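Dye type peroxidase A (Streptomyces lividans 1326, PDB 6GZW) probably uses hydrogen peroxide to oxidise dyes and similar substrates at a haem iron. Local coordinates at residues G184-K189 / T289-N294; A193-R198 / A298-P303. All coordinates share one frame; numbering follows the deposited sequence.

Contact 1. Residues G184-K189 / T289-N294; sequences GTRNPK and TRPDQN. With HEM (protoporphyrin IX containing Fe), chain C.
Bends at chi2 (-109°) and chi3 (-54°) fold the side chain of R186 so that its guanidinium lies flat against that of R290, whose own chain turns at chi3 (64°) to present a face. The two planes are nearly parallel, with centres 4.0 Å apart, and NH2 of R186 sits over the middle of the R290 group, 3.6 Å from its CZ. Like charges meet here, but each arginine has an anion at its edge. R186 takes one haem propionate side-on: NE donates to HEM O1D at 2.7 Å, a nearly straight bond, and NH2 to HEM O2D at 2.9 Å. R290 likewise grips D292, through NE to OD1 and NH2 to OD2, both partners in its guanidinium plane. Q293 NE2 reaches D292 OD1 from the other face of the carboxylate, which helps to fix that group. Arginine suits both places because its flat cation can stack through a face while bonding at its edge. With an alanine at R290, D292 would probably lose its charged mate and the R186 guanidinium the flat group stacked on it. Water 1 adds a bridge, accepting from R186 NH2 and from D292 N. P291 CD packs 3.3 Å from HEM O2D, beside the propionate. The second propionate is held by backbone: G184 N donates to HEM O2A at 2.8 Å and R186 N to HEM O1A at 3.0 Å, from a type I turn running from G184 to N187. With phi positive, any side chain at G184 would collide with the carbonyl oxygen before it. Two loops thus close over the propionate edge of the haem pocket in a dye-type peroxidase.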
ATOM      1  N   GLY A 184      -7.176  14.356  12.444  1.00 12.50           N
ATOM      2  CA  GLY A 184      -5.927  15.057  12.714  1.00 12.65           C
ATOM      3  C   GLY A 184      -6.074  16.518  13.093  1.00 13.29           C
ATOM      4  O   GLY A 184      -5.091  17.151  13.468  1.00 14.24           O
ATOM      5  N   THR A 185      -7.284  17.067  13.041  1.00 13.38           N
ATOM      6  CA  THR A 185      -7.480  18.503  13.290  1.00 14.31           C
ATOM      7  C   THR A 185      -6.857  18.976  14.610  1.00 14.81           C
ATOM      8  O   THR A 185      -6.131  19.970  14.624  1.00 15.54           O
ATOM      9  CB  THR A 185      -8.985  18.795  13.315  1.00 13.66           C
ATOM     10  OG1 THR A 185      -9.556  18.379  12.068  1.00 13.10           O
ATOM     11  CG2 THR A 185      -9.269  20.250  13.586  1.00 13.98           C
ATOM     12  N   ARG A 186      -7.141  18.269  15.703  1.00 15.51           N
ATOM     13  CA  ARG A 186      -6.700  18.683  17.045  1.00 16.62           C
ATOM     14  C   ARG A 186      -5.435  17.953  17.504  1.00 18.16           C
ATOM     15  O   ARG A 186      -5.301  17.535  18.650  1.00 20.90           O
ATOM     16  CB  ARG A 186      -7.850  18.566  18.039  1.00 17.01           C
ATOM     17  CG  ARG A 186      -8.956  19.621  17.788  1.00 16.65           C
ATOM     18  CD  ARG A 186      -9.011  20.724  18.858  1.00 16.42           C
ATOM     19  NE  ARG A 186      -9.133  20.094  20.173  1.00 16.10           N
ATOM     20  CZ  ARG A 186      -9.013  20.725  21.341  1.00 16.31           C
ATOM     21  NH1 ARG A 186      -8.794  22.029  21.375  1.00 16.94           N
ATOM     22  NH2 ARG A 186      -9.083  20.033  22.469  1.00 15.40           N
ATOM     23  N   ASN A 187      -4.499  17.810  16.583  1.00 18.70           N
ATOM     24  CA  ASN A 187      -3.236  17.176  16.894  1.00 19.53           C
ATOM     25  C   ASN A 187      -2.325  18.270  17.405  1.00 20.32           C
ATOM     26  O   ASN A 187      -2.138  19.268  16.696  1.00 21.58           O
ATOM     27  CB  ASN A 187      -2.657  16.546  15.629  1.00 18.62           C
ATOM     28  CG  ASN A 187      -1.439  15.692  15.896  1.00 19.47           C
ATOM     29  OD1 ASN A 187      -1.366  14.990  16.915  1.00 19.62           O
ATOM     30  ND2 ASN A 187      -0.491  15.712  14.954  1.00 17.47           N
ATOM     31  N   PRO A 188      -1.739  18.082  18.612  1.00 20.41           N
ATOM     32  CA  PRO A 188      -0.738  19.055  19.094  1.00 21.62           C
ATOM     33  C   PRO A 188       0.442  19.232  18.137  1.00 23.00           C
ATOM     34  O   PRO A 188       0.835  18.291  17.441  1.00 21.21           O
ATOM     35  CB  PRO A 188      -0.315  18.498  20.453  1.00 21.30           C
ATOM     36  CG  PRO A 188      -1.452  17.630  20.896  1.00 20.36           C
ATOM     37  CD  PRO A 188      -2.001  17.038  19.622  1.00 20.10           C
ATOM     38  N   LYS A 189       0.973  20.456  18.088  1.00 25.54           N
ATOM     39  CA  LYS A 189       1.992  20.851  17.109  1.00 27.36           C
ATOM     40  C   LYS A 189       3.117  21.610  17.825  1.00 26.67           C
ATOM     41  O   LYS A 189       2.863  22.224  18.862  1.00 24.76           O
ATOM     42  CB  LYS A 189       1.361  21.730  16.014  1.00 28.83           C
ATOM     43  CG  LYS A 189       0.577  20.951  14.958  1.00 30.55           C
ATOM     44  CD  LYS A 189      -0.318  21.848  14.105  0.50 30.65           C
ATOM     45  CE  LYS A 189      -1.574  22.312  14.834  0.50 30.43           C
ATOM     46  NZ  LYS A 189      -2.660  22.679  13.876  0.50 29.58           N
ATOM     47  N   THR A 289     -12.327  12.545  24.302  1.00 12.63           N
ATOM     48  CA  THR A 289     -10.871  12.401  24.153  1.00 12.36           C
ATOM     49  C   THR A 289     -10.061  13.696  24.419  1.00 12.31           C
ATOM     50  O   THR A 289      -8.830  13.649  24.504  1.00 12.77           O
ATOM     51  CB  THR A 289     -10.530  11.959  22.711  1.00 12.13           C
ATOM     52  OG1 THR A 289     -11.152  12.885  21.826  1.00 11.79           O
ATOM     53  CG2 THR A 289     -11.001  10.562  22.430  1.00 12.47           C
ATOM     54  N   ARG A 290     -10.728  14.843  24.592  1.00 11.39           N
ATOM     55  CA  ARG A 290     -10.014  16.115  24.745  1.00 12.62           C
ATOM     56  C   ARG A 290      -9.145  16.143  26.016  1.00 13.30           C
ATOM     57  O   ARG A 290      -9.540  15.592  27.074  1.00 13.79           O
ATOM     58  CB  ARG A 290     -10.985  17.289  24.790  1.00 12.58           C
ATOM     59  CG  ARG A 290     -11.817  17.557  23.530  1.00 12.92           C
ATOM     60  CD  ARG A 290     -13.019  18.452  23.832  1.00 13.59           C
ATOM     61  NE  ARG A 290     -12.569  19.762  24.275  1.00 13.04           N
ATOM     62  CZ  ARG A 290     -12.410  20.837  23.499  1.00 14.67           C
ATOM     63  NH1 ARG A 290     -12.637  20.800  22.185  1.00 14.29           N
ATOM     64  NH2 ARG A 290     -11.964  21.982  24.045  1.00 15.93           N
ATOM     65  N   PRO A 291      -7.965  16.784  25.932  1.00 14.16           N
ATOM     66  CA  PRO A 291      -7.185  16.948  27.161  1.00 14.30           C
ATOM     67  C   PRO A 291      -7.979  17.618  28.296  1.00 14.81           C
ATOM     68  O   PRO A 291      -7.863  17.182  29.433  1.00 14.42           O
ATOM     69  CB  PRO A 291      -5.957  17.771  26.710  1.00 13.87           C
ATOM     70  CG  PRO A 291      -5.794  17.431  25.239  1.00 13.84           C
ATOM     71  CD  PRO A 291      -7.205  17.223  24.737  1.00 13.66           C
ATOM     72  N   ASP A 292      -8.826  18.602  27.971  1.00 15.16           N
ATOM     73  CA  ASP A 292      -9.638  19.258  29.024  1.00 15.78           C
ATOM     74  C   ASP A 292     -10.776  18.398  29.658  1.00 16.34           C
ATOM     75  O   ASP A 292     -11.393  18.827  30.648  1.00 17.41           O
ATOM     76  CB  ASP A 292     -10.102  20.647  28.589  1.00 15.92           C
ATOM     77  CG  ASP A 292     -11.110  20.631  27.467  1.00 16.28           C
ATOM     78  OD1 ASP A 292     -11.728  19.588  27.138  1.00 16.54           O
ATOM     79  OD2 ASP A 292     -11.280  21.726  26.920  1.00 17.97           O
ATOM     80  N   GLN A 293     -11.038  17.208  29.114  1.00 15.26           N
ATOM     81  CA  GLN A 293     -11.925  16.196  29.704  1.00 15.91           C
ATOM     82  C   GLN A 293     -11.199  15.060  30.407  1.00 15.63           C
ATOM     83  O   GLN A 293     -11.838  14.127  30.882  1.00 16.24           O
ATOM     84  CB  GLN A 293     -12.829  15.615  28.594  1.00 16.43           C
ATOM     85  CG  GLN A 293     -13.543  16.674  27.791  1.00 16.58           C
ATOM     86  CD  GLN A 293     -14.447  17.521  28.659  1.00 17.08           C
ATOM     87  OE1 GLN A 293     -15.371  16.990  29.271  1.00 18.09           O
ATOM     88  NE2 GLN A 293     -14.178  18.817  28.721  1.00 17.20           N
ATOM     89  N   ASN A 294      -9.861  15.106  30.435  1.00 15.77           N
ATOM     90  CA  ASN A 294      -9.041  14.019  30.976  1.00 16.05           C
ATOM     91  C   ASN A 294      -7.884  14.559  31.811  1.00 16.63           C
ATOM     92  O   ASN A 294      -6.765  14.013  31.793  1.00 17.58           O
ATOM     93  CB  ASN A 294      -8.497  13.201  29.794  1.00 16.31           C
ATOM     94  CG  ASN A 294      -9.580  12.455  29.059  1.00 16.53           C
ATOM     95  OD1 ASN A 294     -10.098  11.446  29.547  1.00 17.20           O
ATOM     96  ND2 ASN A 294      -9.935  12.955  27.868  1.00 16.11           N
TER
HETATM   97  CHA HEM C 501      -9.888  12.934  17.725  1.00 10.16           C
HETATM   98  CHB HEM C 501     -11.263   9.187  14.986  1.00 10.00           C
HETATM   99  CHC HEM C 501      -9.078   6.183  18.115  1.00 10.15           C
HETATM  100  CHD HEM C 501      -7.717   9.919  20.823  1.00 10.57           C
HETATM  101  C1A HEM C 501     -10.448  12.187  16.721  1.00 10.27           C
HETATM  102  C2A HEM C 501     -11.233  12.723  15.657  1.00 10.63           C
HETATM  103  C3A HEM C 501     -11.613  11.663  14.901  1.00 10.79           C
HETATM  104  C4A HEM C 501     -11.074  10.475  15.495  1.00 10.25           C
HETATM  105  CMA HEM C 501     -12.432  11.678  13.632  1.00 11.03           C
HETATM  106  CAA HEM C 501     -11.593  14.183  15.417  1.00 11.27           C
HETATM  107  CBA HEM C 501     -10.642  14.999  14.556  1.00 11.81           C
HETATM  108  CGA HEM C 501      -9.338  15.228  15.243  1.00 12.79           C
HETATM  109  O1A HEM C 501      -9.168  16.151  16.084  1.00 12.80           O
HETATM  110  O2A HEM C 501      -8.365  14.458  14.999  1.00 12.77           O
HETATM  111  C1B HEM C 501     -10.755   8.028  15.601  1.00 10.07           C
HETATM  112  C2B HEM C 501     -10.885   6.714  15.064  1.00  9.79           C
HETATM  113  C3B HEM C 501     -10.289   5.842  15.920  1.00  9.85           C
HETATM  114  C4B HEM C 501      -9.754   6.688  17.032  1.00 10.15           C
HETATM  115  CMB HEM C 501     -11.605   6.357  13.800  1.00  9.86           C
HETATM  116  CAB HEM C 501     -10.068   4.386  15.791  1.00  9.86           C
HETATM  117  CBB HEM C 501     -10.000   3.743  14.638  1.00  9.80           C
HETATM  118  C1C HEM C 501      -8.554   6.918  19.156  1.00 10.56           C
HETATM  119  C2C HEM C 501      -7.860   6.368  20.264  1.00 10.98           C
HETATM  120  C3C HEM C 501      -7.484   7.442  21.051  1.00 11.29           C
HETATM  121  C4C HEM C 501      -7.929   8.640  20.383  1.00 10.58           C
HETATM  122  CMC HEM C 501      -7.607   4.923  20.565  1.00 11.26           C
HETATM  123  CAC HEM C 501      -6.793   7.467  22.362  1.00 10.81           C
HETATM  124  CBC HEM C 501      -6.734   6.484  23.274  1.00 11.13           C
HETATM  125  C1D HEM C 501      -8.176  11.034  20.110  1.00 10.03           C
HETATM  126  C2D HEM C 501      -7.860  12.391  20.594  1.00 10.20           C
HETATM  127  C3D HEM C 501      -8.462  13.240  19.741  1.00 10.17           C
HETATM  128  C4D HEM C 501      -9.142  12.372  18.736  1.00 10.06           C
HETATM  129  CMD HEM C 501      -6.993  12.765  21.793  1.00  9.84           C
HETATM  130  CAD HEM C 501      -8.431  14.758  19.827  1.00 10.17           C
HETATM  131  CBD HEM C 501      -9.492  15.307  20.787  1.00 10.24           C
HETATM  132  CGD HEM C 501      -9.381  16.796  20.897  1.00 10.87           C
HETATM  133  O1D HEM C 501     -10.094  17.547  20.174  1.00 11.87           O
HETATM  134  O2D HEM C 501      -8.554  17.280  21.697  1.00 10.60           O
HETATM  135  NA  HEM C 501     -10.438  10.801  16.671  1.00 10.72           N
HETATM  136  NB  HEM C 501     -10.107   7.951  16.769  1.00 10.02           N
HETATM  137  NC  HEM C 501      -8.642   8.266  19.266  1.00 10.65           N
HETATM  138  ND  HEM C 501      -9.015  11.058  19.060  1.00 10.32           N
HETATM  139 FE   HEM C 501      -9.570   9.561  17.968  1.00 10.78          FE
HETATM  140  O   HOH W   1      -8.406  20.535  25.509  1.00  7.82           O
HETATM  141  O   HOH W   2      -7.869   9.620  16.951  1.00 14.68           O

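Contact 2. Residues A193-R198 / A298-P303; sequences ADFDRR and AMVRRP. With HEM (protoporphyrin IX containing Fe), chain C.
A methyl group and a carboxylate sandwich one guanidinium: over R198 lie A298 CB on one face, 3.5 Å from NE, and D194 OD2 on the opposite face. That oxygen, 3.3 Å from R198 NE, sits above the guanidinium, so the salt bridge is electrostatic and not a directed hydrogen bond. The R198 chain, extended from CG to NE, runs past the methyl, and alanine suits the spot because its small side chain lets the flat group come close. Beside this, F195 brings CE1 to within 3.6 Å of V300 CG2, an oblique apolar contact; CG anti to the backbone N (chi1 -176°) sends the ring that way. Water 3 bridges the backbones, lying within hydrogen-bonding distance of R198 O and A298 O. Further along, R301 is turned to the haem: its guanidinium lies over C4D while NH1 and NH2 both donate to HEM O2A at 2.8 Å, and NH1 also donates to the iron-bound water 2. The short helix 195-199 therefore packs against the start of strand 300-310, an outermost strand of the antiparallel sheet within the chain, whose neighbour 316-326 pairs with it through V300 and W325.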
ATOM      1  N   ALA A 193       2.249  26.026  23.564  1.00 30.50           N
ATOM      2  CA  ALA A 193       3.044  26.232  24.822  1.00 29.63           C
ATOM      3  C   ALA A 193       3.359  24.988  25.666  1.00 29.03           C
ATOM      4  O   ALA A 193       4.424  24.897  26.323  1.00 27.48           O
ATOM      5  CB  ALA A 193       2.401  27.296  25.702  1.00 32.14           C
ATOM      6  N   ASP A 194       2.442  24.025  25.621  1.00 23.74           N
ATOM      7  CA  ASP A 194       2.552  22.818  26.427  1.00 22.04           C
ATOM      8  C   ASP A 194       3.035  21.641  25.557  1.00 18.93           C
ATOM      9  O   ASP A 194       3.086  20.515  26.040  1.00 18.12           O
ATOM     10  CB  ASP A 194       1.206  22.500  27.106  1.00 22.31           C
ATOM     11  CG  ASP A 194       0.016  22.651  26.177  1.00 27.14           C
ATOM     12  OD1 ASP A 194       0.187  22.898  24.934  1.00 31.28           O
ATOM     13  OD2 ASP A 194      -1.121  22.560  26.696  1.00 28.15           O
ATOM     14  N   PHE A 195       3.431  21.917  24.313  1.00 19.09           N
ATOM     15  CA  PHE A 195       3.793  20.830  23.385  1.00 18.71           C
ATOM     16  C   PHE A 195       4.947  19.955  23.878  1.00 19.32           C
ATOM     17  O   PHE A 195       4.792  18.756  24.035  1.00 17.45           O
ATOM     18  CB  PHE A 195       4.123  21.348  21.995  1.00 19.30           C
ATOM     19  CG  PHE A 195       4.401  20.252  21.019  1.00 18.39           C
ATOM     20  CD1 PHE A 195       3.355  19.551  20.447  1.00 18.38           C
ATOM     21  CD2 PHE A 195       5.694  19.878  20.729  1.00 18.40           C
ATOM     22  CE1 PHE A 195       3.585  18.531  19.549  1.00 19.07           C
ATOM     23  CE2 PHE A 195       5.928  18.843  19.831  1.00 20.11           C
ATOM     24  CZ  PHE A 195       4.875  18.168  19.247  1.00 19.04           C
ATOM     25  N   ASP A 196       6.109  20.554  24.128  1.00 20.45           N
ATOM     26  CA  ASP A 196       7.267  19.789  24.604  1.00 22.11           C
ATOM     27  C   ASP A 196       6.971  19.009  25.874  1.00 20.34           C
ATOM     28  O   ASP A 196       7.308  17.825  25.988  1.00 20.43           O
ATOM     29  CB  ASP A 196       8.468  20.708  24.870  1.00 25.60           C
ATOM     30  CG  ASP A 196       9.183  21.147  23.607  1.00 29.48           C
ATOM     31  OD1 ASP A 196       8.579  21.204  22.505  1.00 33.20           O
ATOM     32  OD2 ASP A 196      10.387  21.441  23.726  1.00 34.15           O
ATOM     33  N   ARG A 197       6.335  19.659  26.849  1.00 17.79           N
ATOM     34  CA  ARG A 197       5.957  18.961  28.060  1.00 19.83           C
ATOM     35  C   ARG A 197       5.054  17.745  27.774  1.00 17.66           C
ATOM     36  O   ARG A 197       5.204  16.696  28.421  1.00 17.44           O
ATOM     37  CB  ARG A 197       5.270  19.891  29.098  1.00 20.85           C
ATOM     38  CG  ARG A 197       4.883  19.146  30.378  1.00 24.26           C
ATOM     39  CD  ARG A 197       4.443  20.014  31.549  1.00 25.89           C
ATOM     40  NE  ARG A 197       3.248  20.810  31.266  1.00 29.05           N
ATOM     41  CZ  ARG A 197       3.232  22.077  30.837  0.50 28.99           C
ATOM     42  NH1 ARG A 197       4.349  22.761  30.585  0.50 29.27           N
ATOM     43  NH2 ARG A 197       2.065  22.674  30.642  0.50 30.11           N
ATOM     44  N   ARG A 198       4.121  17.892  26.834  1.00 17.57           N
ATOM     45  CA  ARG A 198       3.142  16.819  26.580  1.00 16.82           C
ATOM     46  C   ARG A 198       3.768  15.595  25.906  1.00 15.66           C
ATOM     47  O   ARG A 198       3.392  14.467  26.210  1.00 15.62           O
ATOM     48  CB  ARG A 198       1.998  17.328  25.725  1.00 16.41           C
ATOM     49  CG  ARG A 198       0.987  18.180  26.463  1.00 16.93           C
ATOM     50  CD  ARG A 198       0.132  18.956  25.498  1.00 17.15           C
ATOM     51  NE  ARG A 198      -1.152  19.301  26.109  1.00 17.86           N
ATOM     52  CZ  ARG A 198      -2.209  19.750  25.442  1.00 17.87           C
ATOM     53  NH1 ARG A 198      -2.169  19.985  24.146  1.00 17.81           N
ATOM     54  NH2 ARG A 198      -3.336  19.966  26.096  1.00 17.90           N
ATOM     55  N   ALA A 298      -2.839  14.048  27.073  1.00 14.98           N
ATOM     56  CA  ALA A 298      -2.690  14.500  25.699  1.00 14.33           C
ATOM     57  C   ALA A 298      -1.683  13.632  24.995  1.00 13.83           C
ATOM     58  O   ALA A 298      -0.879  12.955  25.631  1.00 15.02           O
ATOM     59  CB  ALA A 298      -2.232  15.956  25.650  1.00 14.78           C
ATOM     60  N   MET A 299      -1.774  13.640  23.670  1.00 13.52           N
ATOM     61  CA  MET A 299      -0.866  12.846  22.847  1.00 13.27           C
ATOM     62  C   MET A 299      -0.829  13.436  21.452  1.00 13.09           C
ATOM     63  O   MET A 299      -1.782  14.043  21.015  1.00 13.68           O
ATOM     64  CB  MET A 299      -1.342  11.384  22.806  1.00 13.49           C
ATOM     65  CG  MET A 299      -2.645  11.164  22.026  1.00 13.74           C
ATOM     66  SD  MET A 299      -3.587   9.742  22.572  1.00 15.19           S
ATOM     67  CE  MET A 299      -4.216  10.469  24.079  1.00 14.40           C
ATOM     68  N   VAL A 300       0.279  13.215  20.743  1.00 13.26           N
ATOM     69  CA  VAL A 300       0.337  13.422  19.291  1.00 13.49           C
ATOM     70  C   VAL A 300      -0.133  12.126  18.637  1.00 12.50           C
ATOM     71  O   VAL A 300       0.188  11.034  19.101  1.00 12.85           O
ATOM     72  CB  VAL A 300       1.738  13.845  18.824  1.00 13.79           C
ATOM     73  CG1 VAL A 300       1.983  13.549  17.343  1.00 14.01           C
ATOM     74  CG2 VAL A 300       1.944  15.338  19.094  1.00 14.68           C
ATOM     75  N   ARG A 301      -0.989  12.279  17.640  1.00 12.09           N
ATOM     76  CA  ARG A 301      -1.498  11.160  16.839  1.00 11.63           C
ATOM     77  C   ARG A 301      -0.915  11.278  15.435  1.00 11.42           C
ATOM     78  O   ARG A 301      -0.954  12.337  14.835  1.00 11.53           O
ATOM     79  CB  ARG A 301      -3.027  11.208  16.795  1.00 11.78           C
ATOM     80  CG  ARG A 301      -3.654  10.894  18.147  1.00 12.41           C
ATOM     81  CD  ARG A 301      -5.155  11.109  18.162  1.00 12.73           C
ATOM     82  NE  ARG A 301      -5.432  12.527  17.946  1.00 13.18           N
ATOM     83  CZ  ARG A 301      -6.204  13.056  16.999  1.00 14.53           C
ATOM     84  NH1 ARG A 301      -6.853  12.317  16.089  1.00 15.05           N
ATOM     85  NH2 ARG A 301      -6.347  14.381  16.975  1.00 15.68           N
ATOM     86  N   ARG A 302      -0.362  10.182  14.918  1.00 10.92           N
ATOM     87  CA  ARG A 302       0.317  10.216  13.638  1.00 10.29           C
ATOM     88  C   ARG A 302       0.196   8.814  13.015  1.00  9.98           C
ATOM     89  O   ARG A 302       1.154   8.040  12.994  1.00  9.33           O
ATOM     90  CB  ARG A 302       1.782  10.637  13.829  1.00 10.45           C
ATOM     91  CG  ARG A 302       2.554  10.938  12.581  1.00 11.10           C
ATOM     92  CD  ARG A 302       4.009  11.315  12.840  1.00 11.13           C
ATOM     93  NE  ARG A 302       4.681  11.459  11.568  1.00 12.01           N
ATOM     94  CZ  ARG A 302       5.177  10.461  10.848  1.00 12.39           C
ATOM     95  NH1 ARG A 302       5.111   9.197  11.271  1.00 12.53           N
ATOM     96  NH2 ARG A 302       5.751  10.742   9.687  1.00 13.06           N
ATOM     97  N   PRO A 303      -1.009   8.498  12.498  1.00  9.69           N
ATOM     98  CA  PRO A 303      -1.383   7.143  12.084  1.00  9.33           C
ATOM     99  C   PRO A 303      -1.085   6.824  10.635  1.00  9.68           C
ATOM    100  O   PRO A 303      -0.721   7.712   9.858  1.00  9.92           O
ATOM    101  CB  PRO A 303      -2.919   7.167  12.278  1.00  9.78           C
ATOM    102  CG  PRO A 303      -3.280   8.560  11.858  1.00  9.74           C
ATOM    103  CD  PRO A 303      -2.190   9.401  12.475  1.00  9.68           C
TER
HETATM  104  CHA HEM C 501      -9.888  12.934  17.725  1.00 10.16           C
HETATM  105  CHB HEM C 501     -11.263   9.187  14.986  1.00 10.00           C
HETATM  106  CHC HEM C 501      -9.078   6.183  18.115  1.00 10.15           C
HETATM  107  CHD HEM C 501      -7.717   9.919  20.823  1.00 10.57           C
HETATM  108  C1A HEM C 501     -10.448  12.187  16.721  1.00 10.27           C
HETATM  109  C2A HEM C 501     -11.233  12.723  15.657  1.00 10.63           C
HETATM  110  C3A HEM C 501     -11.613  11.663  14.901  1.00 10.79           C
HETATM  111  C4A HEM C 501     -11.074  10.475  15.495  1.00 10.25           C
HETATM  112  CMA HEM C 501     -12.432  11.678  13.632  1.00 11.03           C
HETATM  113  CAA HEM C 501     -11.593  14.183  15.417  1.00 11.27           C
HETATM  114  CBA HEM C 501     -10.642  14.999  14.556  1.00 11.81           C
HETATM  115  CGA HEM C 501      -9.338  15.228  15.243  1.00 12.79           C
HETATM  116  O1A HEM C 501      -9.168  16.151  16.084  1.00 12.80           O
HETATM  117  O2A HEM C 501      -8.365  14.458  14.999  1.00 12.77           O
HETATM  118  C1B HEM C 501     -10.755   8.028  15.601  1.00 10.07           C
HETATM  119  C2B HEM C 501     -10.885   6.714  15.064  1.00  9.79           C
HETATM  120  C3B HEM C 501     -10.289   5.842  15.920  1.00  9.85           C
HETATM  121  C4B HEM C 501      -9.754   6.688  17.032  1.00 10.15           C
HETATM  122  CMB HEM C 501     -11.605   6.357  13.800  1.00  9.86           C
HETATM  123  CAB HEM C 501     -10.068   4.386  15.791  1.00  9.86           C
HETATM  124  CBB HEM C 501     -10.000   3.743  14.638  1.00  9.80           C
HETATM  125  C1C HEM C 501      -8.554   6.918  19.156  1.00 10.56           C
HETATM  126  C2C HEM C 501      -7.860   6.368  20.264  1.00 10.98           C
HETATM  127  C3C HEM C 501      -7.484   7.442  21.051  1.00 11.29           C
HETATM  128  C4C HEM C 501      -7.929   8.640  20.383  1.00 10.58           C
HETATM  129  CMC HEM C 501      -7.607   4.923  20.565  1.00 11.26           C
HETATM  130  CAC HEM C 501      -6.793   7.467  22.362  1.00 10.81           C
HETATM  131  CBC HEM C 501      -6.734   6.484  23.274  1.00 11.13           C
HETATM  132  C1D HEM C 501      -8.176  11.034  20.110  1.00 10.03           C
HETATM  133  C2D HEM C 501      -7.860  12.391  20.594  1.00 10.20           C
HETATM  134  C3D HEM C 501      -8.462  13.240  19.741  1.00 10.17           C
HETATM  135  C4D HEM C 501      -9.142  12.372  18.736  1.00 10.06           C
HETATM  136  CMD HEM C 501      -6.993  12.765  21.793  1.00  9.84           C
HETATM  137  CAD HEM C 501      -8.431  14.758  19.827  1.00 10.17           C
HETATM  138  CBD HEM C 501      -9.492  15.307  20.787  1.00 10.24           C
HETATM  139  CGD HEM C 501      -9.381  16.796  20.897  1.00 10.87           C
HETATM  140  O1D HEM C 501     -10.094  17.547  20.174  1.00 11.87           O
HETATM  141  O2D HEM C 501      -8.554  17.280  21.697  1.00 10.60           O
HETATM  142  NA  HEM C 501     -10.438  10.801  16.671  1.00 10.72           N
HETATM  143  NB  HEM C 501     -10.107   7.951  16.769  1.00 10.02           N
HETATM  144  NC  HEM C 501      -8.642   8.266  19.266  1.00 10.65           N
HETATM  145  ND  HEM C 501      -9.015  11.058  19.060  1.00 10.32           N
HETATM  146 FE   HEM C 501      -9.570   9.561  17.968  1.00 10.78          FE
HETATM  147  O   HOH W   3       0.860  14.117  27.291  1.00 15.91           O
HETATM  148  O   HOH W   2      -7.869   9.620  16.951  1.00 14.68           O

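In the fold
Contacts 1 and 2 lie side by side, their centres about 8 Å apart, and their segments alternate along the chain. The loop 184-189 joins them: N187 OD1 is 2.8 Å from R301 N, a probable hydrogen bond, while P188 CD packs 3.3 Å from M299 O and K189 O lies 3.1 Å from F195 CD1. P291 also touches both A298 and R198. Both contacts reach the haem: the propionate gripped by the backbone of contact 1 is the one that R301 of contact 2 reaches, and water 2 lies 2.0 Å from HEM FE. R301 also forms a salt bridge with D183, next to G184, so the propionate grip and the iron's water site share one network.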